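UDP-N-acetylglucosamine pyrophosphorylase (PDB 3OC9) probably catalyses the transfer of a uridylyl group from UTP to N-acetyl-alpha-D-glucosamine 1-phosphate, yielding UDP-N-acetylglucosamine and diphosphate. Local coordinates at residues Gln70-Arg75 and Ile94-Met99; Gly159-Leu164 and Asn264-Ser269; Val182-Asp187 and Cys191-Pro196; Pro196-Tyr201 and Glu208-Ile213. All coordinates share one frame; numbering follows the deposited sequence.

All four contacts are buried and reach the same mixed sheet, yet their chemistry changes with their place in it. The centre of contact 3 lies about 5 Å from the centre of the chain, and only here does a hydrogen bond join the two segments. Contact 1, centred about 11 Å from that point, packs a helix on strand 95-100 through an indole. Contacts 2 and 4, each centred about 14 Å from it, set helices against the antiparallel neighbours 263-267 and 209-215, one through two aromatic rings, the other through sulfur and alkyl chains. Contacts 3 and 4 share Pro196, and Asp195 OD2 of the former forms a salt bridge with Lys212 NZ of the latter.

Contact 1 (Gln70-Arg75 and Ile94-Met99); sequences QMTSER and IHWFLM
Packing of a helix on a sheet, carried almost wholly by one indole, joins Thr72 and Ser73 of helix 68-87 to Trp96 of strand 95-100. The strand runs parallel to 36-41 and 125-134 in the central sheet of a GT-A-type nucleotidyltransferase fold, and the case illustrates how a single large side chain can span the gap between layers, since the closest CA atoms, those of Ser73 and Trp96, remain 9.5 Å apart. Trp96 has CG anti to its own backbone N (chi1 -178°), which sends the six-membered ring out to the helix. Thr72 lays its methyl over one face of that ring, with CG2 4.0 Å from the centroid and 26° off the normal, a CH-pi contact displaced to the CZ2-CH2 side. The polar atom of the indole is satisfied elsewhere, NE1 being hydrogen-bonded to Thr40 OG1 on the adjoining strand. Ser73 meets the ring differently: its hydroxyl, already bonded to the backbone O of Phe69 one turn back, lies in the ring plane at the edge, with OG 3.6 Å from Trp96 CZ3.

Contact 2 (Gly159-Leu164 and Asn264-Ser269); sequences GLFKAL and NGYSTS
Matching first torsions set up this aromatic pair: Phe161 (chi1 -52°) and Tyr266 (chi1 -57°) each hold CG beside the backbone N and opposite the carbonyl carbon. From a helix on one side and a strand on the other, the two side chains thus reach across a gap in which their CA atoms stand 11.2 Å apart. The rings meet in a T-shaped (edge-to-face) stack, with planes at 86° and centroids separated by 5.7 Å. Phe161 supplies the edge. Its CE1 and CZ corner points at one face of the tyrosine, displaced to the rim near the phenol oxygen, so that Phe161 CZ lies 4.1 Å from Tyr266 CZ and 3.9 Å from Tyr266 OH. Relative to the Phe161 ring, that oxygen lies at the edge and in the plane, an approach that would bring it to the slightly positive C-H rim. In the fold, this is helix-on-sheet packing: helix 160-166 reaches strand 263-267 through this ring pair, and the strand runs antiparallel to both 180-184 and 209-215. The strand passes directly into helix 268-274, with Ser267 at the N-cap, its OG bonded to Phe270 N. Leu271 of that helix touches both rings, as does Phe312 from a loop, and Ala274 adds a further apolar contact to Phe161.

Contact 3 (Val182-Asp187 and Cys191-Pro196); sequences VAHNVD and CKDVDP
The imidazole of His184 has Cys191 over one face and Asp193 at its edge. Cys191 SG sits over the face, 3.4 Å from the centroid of the His184 ring, a sulfur-aromatic contact shifted to the rim beside CD2, while Cys191 CB covers the same face from farther out. At the edge, His184 NE2 donates to Asp193 OD1 over 2.7 Å. This bond is somewhat bent, 147° at the hydrogen, and the carboxylate oxygen lies tilted out of the ring plane, although ring and carboxylate are turned only 21° from each other. On the other nitrogen, ND1 donates to the backbone O of Asn185 at 2.9 Å. With both nitrogens engaged, rotation of the ring is fixed. His184 CG lies between its backbone N and carbonyl carbon (chi1 70°), a placement that folds the ring over toward the returning chain. The cysteine is itself held by the loop, for Asp193 N donates to Cys191 SG at 3.5 Å. Two residues before the histidine, Val182 packs CG1 against the backbone O of Asp193, 3.6 Å away, and Val194 forms the centre of an inverse gamma turn that leads to Asp195, the N-cap of helix 196-204. A histidine-carboxylate hydrogen bond here ties central strand 180-184 to the loop that follows it, in the first part of a beta-alpha-beta crossover (180-184, 196-204, 209-215) of the nucleotidyltransferase fold.

Contact 4 (Pro196-Tyr201 and Glu208-Ile213); sequences PNMIGY and EICIKI
Helix 196-204 passes beside strand 209-215 with CA atoms no closer than 7.9 Å, at Met198 and Cys210, and the space between the backbones is bridged chiefly by one methionine. Met198 holds CG anti to the backbone N (chi1 178°) and stays extended beyond it, so that the thioether reaches across to the strand like a rod. Its terminal methyl arrives at the main chain, where Met198 CE lies 3.5 Å from Cys210 O, an oxygen whose hydrogen bond comes from Gly265 N of strand 263-267; the methyl merely packs against it. Nearer the helix, Met198 CG rests 4.1 Å from Cys210 SG. Lys212, two residues on and likewise extended, runs its aliphatic part past the thioether, with Lys212 CE 3.7 Å from Met198 SD. Lys212 NZ continues to Glu332 and to Asp195 just ahead of the helix, forming a salt bridge with each. Helix and strand form the second half of the beta-alpha-beta crossover that runs from 180-184 through 196-204 to 209-215. The chemistry implies a division of labour within one lysine: the methylenes join a sulfur-rich apolar interface, while the buried ammonium is compensated by two carboxylates that would probably keep it protonated.

Contact 1 (Gln70-Arg75 and Ile94-Met99)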
loop_
_atom_site.group_PDB
_atom_site.type_symbol
_atom_site.label_atom_id
_atom_site.label_comp_id
_atom_site.label_asym_id
_atom_site.label_seq_id
_atom_site.Cartn_x
_atom_site.Cartn_y
_atom_site.Cartn_z
ATOM N N GLN A 70 -2.175 4.350 -13.273
ATOM C CA GLN A 70 -2.049 5.755 -13.735
ATOM C C GLN A 70 -2.033 6.780 -12.561
ATOM O O GLN A 70 -1.250 7.740 -12.608
ATOM C CB GLN A 70 -3.133 6.136 -14.782
ATOM C CG GLN A 70 -3.010 7.617 -15.288
ATOM C CD GLN A 70 -3.917 7.953 -16.496
ATOM O OE1 GLN A 70 -4.651 7.100 -17.015
ATOM N NE2 GLN A 70 -3.847 9.210 -16.952
ATOM N N MET A 71 -2.896 6.591 -11.549
ATOM C CA MET A 71 -2.915 7.420 -10.315
ATOM C C MET A 71 -1.528 7.466 -9.638
ATOM O O MET A 71 -0.982 8.550 -9.316
ATOM C CB MET A 71 -3.924 6.871 -9.281
ATOM C CG MET A 71 -5.316 6.457 -9.775
ATOM S SD MET A 71 -6.653 7.559 -9.293
ATOM C CE MET A 71 -6.491 8.805 -10.567
ATOM N N THR A 72 -0.968 6.273 -9.395
ATOM C CA THR A 72 0.378 6.144 -8.795
ATOM C C THR A 72 1.463 6.843 -9.646
ATOM O O THR A 72 2.294 7.587 -9.112
ATOM C CB THR A 72 0.744 4.642 -8.500
ATOM O OG1 THR A 72 -0.315 4.028 -7.745
ATOM C CG2 THR A 72 2.082 4.527 -7.716
ATOM N N SER A 73 1.444 6.635 -10.974
ATOM C CA SER A 73 2.398 7.317 -11.865
ATOM C C SER A 73 2.356 8.851 -11.703
ATOM O O SER A 73 3.406 9.512 -11.622
ATOM C CB SER A 73 2.160 6.926 -13.350
ATOM O OG SER A 73 2.331 5.509 -13.517
ATOM N N GLU A 74 1.145 9.401 -11.633
ATOM C CA GLU A 74 0.944 10.864 -11.547
ATOM C C GLU A 74 1.408 11.458 -10.196
ATOM O O GLU A 74 2.007 12.554 -10.152
ATOM C CB GLU A 74 -0.520 11.225 -11.877
ATOM C CG GLU A 74 -0.867 11.034 -13.389
ATOM C CD GLU A 74 -2.312 11.400 -13.762
ATOM O OE1 GLU A 74 -3.154 11.601 -12.862
ATOM O OE2 GLU A 74 -2.608 11.442 -14.982
ATOM N N ARG A 75 1.170 10.726 -9.103
ATOM C CA ARG A 75 1.686 11.137 -7.795
ATOM C C ARG A 75 3.237 11.150 -7.755
ATOM O O ARG A 75 3.826 12.084 -7.205
ATOM C CB ARG A 75 1.056 10.282 -6.669
ATOM C CG ARG A 75 1.497 10.672 -5.243
ATOM C CD ARG A 75 0.375 10.447 -4.210
ATOM N NE ARG A 75 -0.578 11.540 -4.219
ATOM C CZ ARG A 75 -1.755 11.552 -3.597
ATOM N NH1 ARG A 75 -2.514 12.628 -3.708
ATOM N NH2 ARG A 75 -2.195 10.510 -2.873
ATOM N N ILE A 94 12.510 9.052 -8.858
ATOM C CA ILE A 94 12.091 8.006 -7.883
ATOM C C ILE A 94 11.919 6.634 -8.582
ATOM O O ILE A 94 10.985 6.458 -9.352
ATOM C CB ILE A 94 10.745 8.388 -7.146
ATOM C CG1 ILE A 94 10.864 9.734 -6.422
ATOM C CG2 ILE A 94 10.326 7.253 -6.139
ATOM C CD1 ILE A 94 9.468 10.300 -5.938
ATOM N N HIS A 95 12.806 5.670 -8.315
ATOM C CA HIS A 95 12.683 4.311 -8.892
ATOM C C HIS A 95 11.495 3.535 -8.243
ATOM O O HIS A 95 11.250 3.688 -7.039
ATOM C CB HIS A 95 14.031 3.547 -8.764
ATOM C CG HIS A 95 15.090 4.014 -9.734
ATOM N ND1 HIS A 95 15.163 3.554 -11.034
ATOM C CD2 HIS A 95 16.080 4.933 -9.607
ATOM C CE1 HIS A 95 16.163 4.154 -11.661
ATOM N NE2 HIS A 95 16.730 5.008 -10.823
ATOM N N TRP A 96 10.770 2.735 -9.045
ATOM C CA TRP A 96 9.540 2.008 -8.638
ATOM C C TRP A 96 9.704 0.509 -8.942
ATOM O O TRP A 96 9.865 0.128 -10.115
ATOM C CB TRP A 96 8.314 2.589 -9.393
ATOM C CG TRP A 96 6.927 1.993 -9.086
ATOM C CD1 TRP A 96 6.593 1.087 -8.084
ATOM C CD2 TRP A 96 5.702 2.283 -9.780
ATOM N NE1 TRP A 96 5.230 0.810 -8.138
ATOM C CE2 TRP A 96 4.667 1.525 -9.162
ATOM C CE3 TRP A 96 5.379 3.115 -10.865
ATOM C CZ2 TRP A 96 3.327 1.575 -9.597
ATOM C CZ3 TRP A 96 4.032 3.173 -11.303
ATOM C CH2 TRP A 96 3.023 2.408 -10.655
ATOM N N PHE A 97 9.674 -0.321 -7.887
ATOM C CA PHE A 97 9.852 -1.787 -8.008
ATOM C C PHE A 97 8.464 -2.449 -7.824
ATOM O O PHE A 97 7.817 -2.266 -6.777
ATOM C CB PHE A 97 10.900 -2.274 -6.967
ATOM C CG PHE A 97 12.229 -1.540 -7.070
ATOM C CD1 PHE A 97 13.162 -1.888 -8.069
ATOM C CD2 PHE A 97 12.541 -0.497 -6.201
ATOM C CE1 PHE A 97 14.377 -1.186 -8.205
ATOM C CE2 PHE A 97 13.763 0.210 -6.314
ATOM C CZ PHE A 97 14.686 -0.144 -7.327
ATOM N N LEU A 98 8.023 -3.200 -8.847
ATOM C CA LEU A 98 6.670 -3.775 -8.873
ATOM C C LEU A 98 6.733 -5.292 -8.834
ATOM O O LEU A 98 7.216 -5.925 -9.779
ATOM C CB LEU A 98 5.906 -3.335 -10.132
ATOM C CG LEU A 98 5.489 -1.877 -10.232
ATOM C CD1 LEU A 98 6.566 -1.122 -10.973
ATOM C CD2 LEU A 98 4.139 -1.768 -10.964
ATOM N N MET A 99 6.245 -5.876 -7.733
ATOM C CA MET A 99 6.299 -7.357 -7.558
ATOM C C MET A 99 5.163 -8.083 -8.289
ATOM O O MET A 99 3.978 -7.772 -8.088
ATOM C CB MET A 99 6.312 -7.752 -6.065
ATOM C CG MET A 99 6.611 -9.250 -5.817
ATOM S SD MET A 99 6.986 -9.703 -4.080
ATOM C CE MET A 99 5.397 -9.488 -3.316
#

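Contact 2 (Gly159-Leu164 and Asn264-Ser269)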
loop_
_atom_site.group_PDB
_atom_site.type_symbol
_atom_site.label_atom_id
_atom_site.label_comp_id
_atom_site.label_asym_id
_atom_site.label_seq_id
_atom_site.Cartn_x
_atom_site.Cartn_y
_atom_site.Cartn_z
ATOM N N GLY A 159 7.131 -13.191 0.689
ATOM C CA GLY A 159 8.125 -13.509 -0.343
ATOM C C GLY A 159 8.886 -12.301 -0.909
ATOM O O GLY A 159 9.884 -12.472 -1.651
ATOM N N LEU A 160 8.421 -11.088 -0.574
ATOM C CA LEU A 160 9.089 -9.841 -0.989
ATOM C C LEU A 160 10.594 -9.816 -0.708
ATOM O O LEU A 160 11.392 -9.499 -1.610
ATOM C CB LEU A 160 8.417 -8.596 -0.339
ATOM C CG LEU A 160 9.074 -7.217 -0.574
ATOM C CD1 LEU A 160 9.012 -6.779 -2.051
ATOM C CD2 LEU A 160 8.382 -6.145 0.284
ATOM N N PHE A 161 10.998 -10.144 0.526
ATOM C CA PHE A 161 12.392 -9.879 0.926
ATOM C C PHE A 161 13.431 -10.748 0.175
ATOM O O PHE A 161 14.420 -10.204 -0.345
ATOM C CB PHE A 161 12.550 -9.902 2.465
ATOM C CG PHE A 161 11.557 -8.988 3.188
ATOM C CD1 PHE A 161 11.675 -7.583 3.107
ATOM C CD2 PHE A 161 10.522 -9.531 3.931
ATOM C CE1 PHE A 161 10.763 -6.738 3.751
ATOM C CE2 PHE A 161 9.586 -8.691 4.591
ATOM C CZ PHE A 161 9.713 -7.286 4.492
ATOM N N LYS A 162 13.177 -12.060 0.060
ATOM C CA LYS A 162 14.046 -12.954 -0.732
ATOM C C LYS A 162 14.039 -12.583 -2.228
ATOM O O LYS A 162 15.090 -12.602 -2.900
ATOM C CB LYS A 162 13.644 -14.424 -0.519
ATOM C CG LYS A 162 14.535 -15.455 -1.241
ATOM C CD LYS A 162 15.973 -15.412 -0.757
ATOM C CE LYS A 162 16.759 -16.609 -1.283
ATOM N NZ LYS A 162 18.233 -16.377 -1.284
ATOM N N ALA A 163 12.862 -12.222 -2.748
ATOM C CA ALA A 163 12.732 -11.801 -4.160
ATOM C C ALA A 163 13.544 -10.551 -4.526
ATOM O O ALA A 163 14.109 -10.479 -5.636
ATOM C CB ALA A 163 11.250 -11.617 -4.553
ATOM N N LEU A 164 13.613 -9.571 -3.617
ATOM C CA LEU A 164 14.473 -8.388 -3.834
ATOM C C LEU A 164 15.969 -8.778 -3.967
ATOM O O LEU A 164 16.675 -8.258 -4.845
ATOM C CB LEU A 164 14.292 -7.322 -2.724
ATOM C CG LEU A 164 12.937 -6.605 -2.599
ATOM C CD1 LEU A 164 12.923 -5.773 -1.310
ATOM C CD2 LEU A 164 12.601 -5.677 -3.801
ATOM N N ASN A 264 4.432 0.947 5.025
ATOM C CA ASN A 264 5.648 0.754 5.882
ATOM C C ASN A 264 6.926 1.218 5.179
ATOM O O ASN A 264 7.132 0.899 3.999
ATOM C CB ASN A 264 5.783 -0.743 6.309
ATOM C CG ASN A 264 4.565 -1.229 7.138
ATOM O OD1 ASN A 264 4.296 -0.704 8.219
ATOM N ND2 ASN A 264 3.832 -2.233 6.623
ATOM N N GLY A 265 7.759 1.990 5.893
ATOM C CA GLY A 265 9.075 2.419 5.379
ATOM C C GLY A 265 10.235 1.584 5.942
ATOM O O GLY A 265 10.233 1.251 7.129
ATOM N N TYR A 266 11.207 1.247 5.081
ATOM C CA TYR A 266 12.354 0.395 5.447
ATOM C C TYR A 266 13.696 1.007 5.007
ATOM O O TYR A 266 13.810 1.497 3.867
ATOM C CB TYR A 266 12.241 -0.981 4.764
ATOM C CG TYR A 266 10.989 -1.808 5.020
ATOM C CD1 TYR A 266 10.851 -2.554 6.205
ATOM C CD2 TYR A 266 9.981 -1.910 4.052
ATOM C CE1 TYR A 266 9.719 -3.351 6.433
ATOM C CE2 TYR A 266 8.835 -2.723 4.265
ATOM C CZ TYR A 266 8.707 -3.424 5.455
ATOM O OH TYR A 266 7.576 -4.211 5.659
ATOM N N SER A 267 14.713 0.948 5.874
ATOM C CA SER A 267 16.096 1.317 5.471
ATOM C C SER A 267 16.683 0.196 4.600
ATOM O O SER A 267 16.282 -0.964 4.739
ATOM C CB SER A 267 16.985 1.628 6.705
ATOM O OG SER A 267 17.346 0.426 7.408
ATOM N N THR A 268 17.612 0.534 3.693
ATOM C CA THR A 268 18.225 -0.458 2.782
ATOM C C THR A 268 19.020 -1.504 3.589
ATOM O O THR A 268 18.974 -2.711 3.288
ATOM C CB THR A 268 19.074 0.247 1.665
ATOM O OG1 THR A 268 18.223 1.110 0.895
ATOM C CG2 THR A 268 19.725 -0.778 0.731
ATOM N N SER A 269 19.716 -1.044 4.632
ATOM C CA SER A 269 20.442 -1.951 5.534
ATOM C C SER A 269 19.491 -2.961 6.192
ATOM O O SER A 269 19.847 -4.150 6.355
ATOM C CB SER A 269 21.215 -1.159 6.597
ATOM O OG SER A 269 21.937 -2.026 7.456
#

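Contact 3 (Val182-Asp187 and Cys191-Pro196)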
loop_
_atom_site.group_PDB
_atom_site.type_symbol
_atom_site.label_atom_id
_atom_site.label_comp_id
_atom_site.label_asym_id
_atom_site.label_seq_id
_atom_site.Cartn_x
_atom_site.Cartn_y
_atom_site.Cartn_z
ATOM N N VAL A 182 9.387 3.008 0.566
ATOM C CA VAL A 182 8.011 2.834 1.118
ATOM C C VAL A 182 7.282 1.698 0.384
ATOM O O VAL A 182 7.123 1.755 -0.865
ATOM C CB VAL A 182 7.159 4.144 1.038
ATOM C CG1 VAL A 182 5.764 3.929 1.619
ATOM C CG2 VAL A 182 7.854 5.301 1.744
ATOM N N ALA A 183 6.866 0.669 1.143
ATOM C CA ALA A 183 6.102 -0.478 0.609
ATOM C C ALA A 183 4.619 -0.425 1.009
ATOM O O ALA A 183 4.304 -0.339 2.205
ATOM C CB ALA A 183 6.732 -1.824 1.098
ATOM N N HIS A 184 3.707 -0.464 0.033
ATOM C CA HIS A 184 2.275 -0.478 0.381
ATOM C C HIS A 184 1.384 -1.371 -0.492
ATOM O O HIS A 184 1.853 -1.862 -1.501
ATOM C CB HIS A 184 1.731 0.950 0.445
ATOM C CG HIS A 184 1.618 1.653 -0.874
ATOM N ND1 HIS A 184 0.592 1.411 -1.769
ATOM C CD2 HIS A 184 2.314 2.698 -1.380
ATOM C CE1 HIS A 184 0.700 2.234 -2.795
ATOM N NE2 HIS A 184 1.733 3.035 -2.578
ATOM N N ASN A 185 0.107 -1.541 -0.122
ATOM C CA ASN A 185 -0.827 -2.411 -0.871
ATOM C C ASN A 185 -1.534 -1.649 -1.994
ATOM O O ASN A 185 -1.705 -0.432 -1.905
ATOM C CB ASN A 185 -1.846 -3.069 0.082
ATOM N N VAL A 186 -1.938 -2.360 -3.044
ATOM C CA VAL A 186 -2.519 -1.746 -4.250
ATOM C C VAL A 186 -3.972 -1.206 -4.071
ATOM O O VAL A 186 -4.438 -0.380 -4.863
ATOM C CB VAL A 186 -2.411 -2.745 -5.460
ATOM C CG1 VAL A 186 -3.441 -3.865 -5.362
ATOM C CG2 VAL A 186 -2.513 -2.003 -6.797
ATOM N N ASP A 187 -4.644 -1.619 -2.995
ATOM C CA ASP A 187 -6.081 -1.349 -2.822
ATOM C C ASP A 187 -6.413 0.042 -2.237
ATOM O O ASP A 187 -7.558 0.498 -2.339
ATOM C CB ASP A 187 -6.725 -2.453 -1.958
ATOM C CG ASP A 187 -6.675 -3.843 -2.616
ATOM O OD1 ASP A 187 -6.342 -3.952 -3.812
ATOM O OD2 ASP A 187 -6.985 -4.840 -1.930
ATOM N N CYS A 191 -3.429 6.549 -0.774
ATOM C CA CYS A 191 -2.025 6.442 -0.321
ATOM C C CYS A 191 -1.098 7.572 -0.841
ATOM O O CYS A 191 -1.126 7.911 -2.045
ATOM C CB CYS A 191 -1.454 5.055 -0.651
ATOM S SG CYS A 191 0.210 4.726 0.025
ATOM N N LYS A 192 -0.290 8.154 0.055
ATOM C CA LYS A 192 0.640 9.234 -0.346
ATOM C C LYS A 192 1.953 8.730 -1.034
ATOM O O LYS A 192 2.801 9.530 -1.420
ATOM C CB LYS A 192 0.962 10.179 0.848
ATOM C CG LYS A 192 -0.204 11.117 1.308
ATOM C CD LYS A 192 0.276 11.978 2.524
ATOM C CE LYS A 192 -0.782 13.010 2.991
ATOM N NZ LYS A 192 -0.236 13.853 4.153
ATOM N N ASP A 193 2.126 7.414 -1.184
ATOM C CA ASP A 193 3.321 6.873 -1.880
ATOM C C ASP A 193 4.605 7.274 -1.136
ATOM O O ASP A 193 4.665 7.040 0.082
ATOM C CB ASP A 193 3.292 7.211 -3.401
ATOM C CG ASP A 193 2.084 6.563 -4.123
ATOM O OD1 ASP A 193 1.749 5.402 -3.808
ATOM O OD2 ASP A 193 1.458 7.191 -5.008
ATOM N N VAL A 194 5.602 7.875 -1.802
ATOM C CA VAL A 194 6.864 8.274 -1.114
ATOM C C VAL A 194 6.661 9.623 -0.359
ATOM O O VAL A 194 7.092 10.695 -0.812
ATOM C CB VAL A 194 8.112 8.264 -2.093
ATOM C CG1 VAL A 194 9.443 8.570 -1.347
ATOM C CG2 VAL A 194 8.233 6.919 -2.820
ATOM N N ASP A 195 5.989 9.542 0.799
ATOM C CA ASP A 195 5.506 10.718 1.567
ATOM C C ASP A 195 6.704 11.479 2.176
ATOM O O ASP A 195 7.378 10.931 3.048
ATOM C CB ASP A 195 4.543 10.212 2.683
ATOM C CG ASP A 195 3.995 11.331 3.591
ATOM O OD1 ASP A 195 4.212 12.516 3.281
ATOM O OD2 ASP A 195 3.355 11.018 4.641
ATOM N N PRO A 196 6.973 12.741 1.737
ATOM C CA PRO A 196 8.150 13.454 2.303
ATOM C C PRO A 196 8.113 13.593 3.842
ATOM O O PRO A 196 9.190 13.580 4.482
ATOM C CB PRO A 196 8.116 14.845 1.620
ATOM C CG PRO A 196 7.117 14.751 0.532
ATOM C CD PRO A 196 6.267 13.518 0.706
#

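Contact 4 (Pro196-Tyr201 and Glu208-Ile213)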
loop_
_atom_site.group_PDB
_atom_site.type_symbol
_atom_site.label_atom_id
_atom_site.label_comp_id
_atom_site.label_asym_id
_atom_site.label_seq_id
_atom_site.Cartn_x
_atom_site.Cartn_y
_atom_site.Cartn_z
ATOM N N PRO A 196 6.973 12.741 1.737
ATOM C CA PRO A 196 8.150 13.454 2.303
ATOM C C PRO A 196 8.113 13.593 3.842
ATOM O O PRO A 196 9.190 13.580 4.482
ATOM C CB PRO A 196 8.116 14.845 1.620
ATOM C CG PRO A 196 7.117 14.751 0.532
ATOM C CD PRO A 196 6.267 13.518 0.706
ATOM N N ASN A 197 6.907 13.756 4.416
ATOM C CA ASN A 197 6.734 13.822 5.900
ATOM C C ASN A 197 7.309 12.576 6.590
ATOM O O ASN A 197 8.023 12.671 7.624
ATOM C CB ASN A 197 5.237 13.983 6.291
ATOM C CG ASN A 197 4.600 15.257 5.725
ATOM O OD1 ASN A 197 4.870 16.364 6.205
ATOM N ND2 ASN A 197 3.733 15.099 4.709
ATOM N N MET A 198 7.016 11.413 6.008
ATOM C CA MET A 198 7.443 10.105 6.576
ATOM C C MET A 198 8.957 9.832 6.356
ATOM O O MET A 198 9.651 9.323 7.261
ATOM C CB MET A 198 6.531 9.001 5.967
ATOM C CG MET A 198 6.826 7.558 6.382
ATOM S SD MET A 198 5.812 6.424 5.367
ATOM C CE MET A 198 5.910 4.977 6.411
ATOM N N ILE A 199 9.471 10.178 5.164
ATOM C CA ILE A 199 10.924 10.007 4.857
ATOM C C ILE A 199 11.781 10.864 5.824
ATOM O O ILE A 199 12.772 10.382 6.401
ATOM C CB ILE A 199 11.245 10.367 3.358
ATOM C CG1 ILE A 199 10.480 9.450 2.386
ATOM C CG2 ILE A 199 12.794 10.433 3.071
ATOM C CD1 ILE A 199 10.801 7.961 2.460
ATOM N N GLY A 200 11.375 12.118 6.033
ATOM C CA GLY A 200 12.087 13.001 6.976
ATOM C C GLY A 200 12.030 12.536 8.438
ATOM O O GLY A 200 13.035 12.606 9.176
ATOM N N TYR A 201 10.867 12.031 8.846
ATOM C CA TYR A 201 10.669 11.486 10.216
ATOM C C TYR A 201 11.584 10.259 10.475
ATOM O O TYR A 201 12.311 10.204 11.495
ATOM C CB TYR A 201 9.171 11.168 10.439
ATOM C CG TYR A 201 8.713 11.017 11.896
ATOM C CD1 TYR A 201 8.448 12.143 12.681
ATOM C CD2 TYR A 201 8.507 9.745 12.469
ATOM C CE1 TYR A 201 7.994 12.022 14.017
ATOM C CE2 TYR A 201 8.054 9.614 13.822
ATOM C CZ TYR A 201 7.804 10.758 14.580
ATOM O OH TYR A 201 7.375 10.652 15.913
ATOM N N GLU A 208 14.999 1.686 11.501
ATOM C CA GLU A 208 14.992 0.543 10.527
ATOM C C GLU A 208 13.621 0.351 9.833
ATOM O O GLU A 208 13.548 0.082 8.622
ATOM C CB GLU A 208 15.381 -0.765 11.237
ATOM C CG GLU A 208 16.879 -0.826 11.629
ATOM C CD GLU A 208 17.171 -1.974 12.589
ATOM O OE1 GLU A 208 16.492 -2.062 13.624
ATOM O OE2 GLU A 208 18.104 -2.762 12.324
ATOM N N ILE A 209 12.548 0.447 10.624
ATOM C CA ILE A 209 11.158 0.378 10.121
ATOM C C ILE A 209 10.351 1.557 10.689
ATOM O O ILE A 209 10.453 1.852 11.912
ATOM C CB ILE A 209 10.417 -0.961 10.517
ATOM C CG1 ILE A 209 11.319 -2.194 10.326
ATOM C CG2 ILE A 209 9.086 -1.114 9.686
ATOM C CD1 ILE A 209 10.701 -3.522 10.859
ATOM N N CYS A 210 9.566 2.225 9.824
ATOM C CA CYS A 210 8.558 3.206 10.251
ATOM C C CYS A 210 7.158 2.657 9.848
ATOM O O CYS A 210 6.860 2.503 8.630
ATOM C CB CYS A 210 8.835 4.594 9.628
ATOM S SG CYS A 210 7.628 5.934 10.104
ATOM N N ILE A 211 6.306 2.382 10.847
ATOM C CA ILE A 211 4.979 1.724 10.630
ATOM C C ILE A 211 3.822 2.745 10.749
ATOM O O ILE A 211 3.617 3.286 11.849
ATOM C CB ILE A 211 4.717 0.577 11.681
ATOM C CG1 ILE A 211 5.893 -0.414 11.726
ATOM C CG2 ILE A 211 3.390 -0.172 11.373
ATOM C CD1 ILE A 211 5.845 -1.458 12.945
ATOM N N LYS A 212 3.087 3.002 9.652
ATOM C CA LYS A 212 1.862 3.856 9.720
ATOM C C LYS A 212 0.672 3.097 10.357
ATOM O O LYS A 212 0.434 1.920 10.040
ATOM C CB LYS A 212 1.489 4.475 8.331
ATOM C CG LYS A 212 2.305 5.791 8.021
ATOM C CD LYS A 212 2.075 6.332 6.586
ATOM C CE LYS A 212 2.524 7.813 6.443
ATOM N NZ LYS A 212 2.266 8.357 5.022
ATOM N N ILE A 213 -0.058 3.767 11.263
ATOM C CA ILE A 213 -1.205 3.152 11.965
ATOM C C ILE A 213 -2.432 4.070 11.967
ATOM O O ILE A 213 -2.297 5.307 11.817
ATOM C CB ILE A 213 -0.859 2.666 13.449
ATOM C CG1 ILE A 213 -0.542 3.836 14.417
ATOM C CG2 ILE A 213 0.313 1.641 13.433
ATOM C CD1 ILE A 213 -1.818 4.526 15.104
#